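Local coordinates for folylpolyglutamate synthase (FolC) (Helicobacter pylori, PDB 6K8C), which probably adds glutamate to dihydropteroate and, successively, to tetrahydrofolates, using ATP, to make dihydrofolate and folylpolyglutamates, at residues Ile345-Glu348 and Lys349-Ile353. Residues are numbered along the deposited sequence; the frame is centred on the assembly and turned at random.
Sequences IKLE and KLKGI
K351 passes obliquely on one side of the E348 carboxylate plane, its CD out beyond the oxygen edge and 3.7 Å from OE2. NZ approaches OE2 from a position tilted off the carboxylate plane, closing a long salt bridge of 3.6 Å. The E348 chain, folded at chi2 (-61°), turns its acid back toward this lysine, which is extended beyond CG. L347 comes in beside the acid, on the same flank of the lysine, its CD1 pressing on K351 CE at a tight 3.5 Å. In the backbone, L350 N donates to K346 O in a nearly straight bond, with K346 as N-cap, and K351 N and G352 N donate to L347 O and E348 O, forming the first turn of helix 347-357. I345, just ahead of the cap, folds back: CG2 meets L350 CB at 4.1 Å, while CD1 reaches I353 CD1 and the aliphatic part of K349. L350 and I353 continue onto L324 of helix 320-327, within the beta-alpha-beta unit of the Mur ligase glutamate ligase domain. The chemistry thus divides the turn into an apolar inner side and an outer ion pair of probably modest strength, the carboxylate form of E348 probably favoured by its place in the helix's first turn.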
loop_
_atom_site.group_PDB
_atom_site.type_symbol
_atom_site.label_atom_id
_atom_site.label_comp_id
_atom_site.label_asym_id
_atom_site.label_seq_id
_atom_site.Cartn_x
_atom_site.Cartn_y
_atom_site.Cartn_z
ATOM N N ILE A 345 -19.815 3.638 -2.438
ATOM C CA ILE A 345 -21.154 3.172 -2.106
ATOM C C ILE A 345 -22.162 4.308 -2.291
ATOM O O ILE A 345 -21.864 5.486 -2.050
ATOM C CB ILE A 345 -21.196 2.616 -0.670
ATOM C CG1 ILE A 345 -22.538 1.944 -0.378
ATOM C CG2 ILE A 345 -20.946 3.709 0.355
ATOM C CD1 ILE A 345 -22.477 0.940 0.749
ATOM N N LYS A 346 -23.358 3.954 -2.751
ATOM C CA LYS A 346 -24.413 4.944 -2.910
ATOM C C LYS A 346 -24.908 5.409 -1.545
ATOM O O LYS A 346 -25.016 4.619 -0.603
ATOM C CB LYS A 346 -25.566 4.373 -3.736
ATOM C CG LYS A 346 -25.431 4.612 -5.242
ATOM C CD LYS A 346 -24.713 5.928 -5.544
ATOM C CE LYS A 346 -24.711 6.240 -7.037
ATOM N NZ LYS A 346 -24.217 7.619 -7.322
ATOM N N LEU A 347 -25.213 6.704 -1.452
ATOM C CA LEU A 347 -25.470 7.333 -0.161
ATOM C C LEU A 347 -26.665 6.702 0.548
ATOM O O LEU A 347 -26.607 6.415 1.748
ATOM C CB LEU A 347 -25.677 8.836 -0.366
ATOM C CG LEU A 347 -25.745 9.804 0.817
ATOM C CD1 LEU A 347 -27.174 9.925 1.314
ATOM C CD2 LEU A 347 -24.801 9.398 1.944
ATOM N N GLU A 348 -27.764 6.479 -0.181
ATOM C CA GLU A 348 -28.970 5.956 0.457
ATOM C C GLU A 348 -28.804 4.500 0.870
ATOM O O GLU A 348 -29.408 4.066 1.859
ATOM C CB GLU A 348 -30.172 6.115 -0.475
ATOM C CG GLU A 348 -30.607 7.559 -0.668
ATOM C CD GLU A 348 -31.036 8.214 0.631
ATOM O OE1 GLU A 348 -31.819 7.590 1.380
ATOM O OE2 GLU A 348 -30.587 9.350 0.904
ATOM N N LYS A 349 -28.001 3.729 0.133
ATOM C CA LYS A 349 -27.711 2.361 0.547
ATOM C C LYS A 349 -26.935 2.346 1.859
ATOM O O LYS A 349 -27.246 1.572 2.773
ATOM C CB LYS A 349 -26.936 1.635 -0.553
ATOM C CG LYS A 349 -26.578 0.198 -0.220
ATOM C CD LYS A 349 -25.730 -0.429 -1.316
ATOM C CE LYS A 349 -25.113 -1.741 -0.854
ATOM N NZ LYS A 349 -24.965 -2.710 -1.974
ATOM N N LEU A 350 -25.919 3.207 1.971
ATOM C CA LEU A 350 -25.158 3.307 3.212
ATOM C C LEU A 350 -26.052 3.728 4.372
ATOM O O LEU A 350 -25.932 3.197 5.484
ATOM C CB LEU A 350 -24.005 4.297 3.036
ATOM C CG LEU A 350 -23.137 4.567 4.266
ATOM C CD1 LEU A 350 -22.612 3.259 4.853
ATOM C CD2 LEU A 350 -21.990 5.510 3.919
ATOM N N LYS A 351 -26.959 4.679 4.130
ATOM C CA LYS A 351 -27.890 5.094 5.174
ATOM C C LYS A 351 -28.744 3.928 5.655
ATOM O O LYS A 351 -29.091 3.861 6.841
ATOM C CB LYS A 351 -28.786 6.224 4.668
ATOM C CG LYS A 351 -28.146 7.608 4.675
ATOM C CD LYS A 351 -29.168 8.669 4.274
ATOM C CE LYS A 351 -28.621 10.081 4.444
ATOM N NZ LYS A 351 -29.537 11.110 3.869
ATOM N N GLY A 352 -29.094 3.008 4.754
ATOM C CA GLY A 352 -29.906 1.870 5.151
ATOM C C GLY A 352 -29.146 0.867 5.992
ATOM O O GLY A 352 -29.721 0.237 6.885
ATOM N N ILE A 353 -27.851 0.696 5.716
ATOM C CA ILE A 353 -27.024 -0.169 6.552
ATOM C C ILE A 353 -26.921 0.404 7.956
ATOM O O ILE A 353 -27.063 -0.317 8.953
ATOM C CB ILE A 353 -25.638 -0.356 5.911
ATOM C CG1 ILE A 353 -25.765 -1.108 4.585
ATOM C CG2 ILE A 353 -24.693 -1.081 6.870
ATOM C CD1 ILE A 353 -24.523 -1.051 3.726
#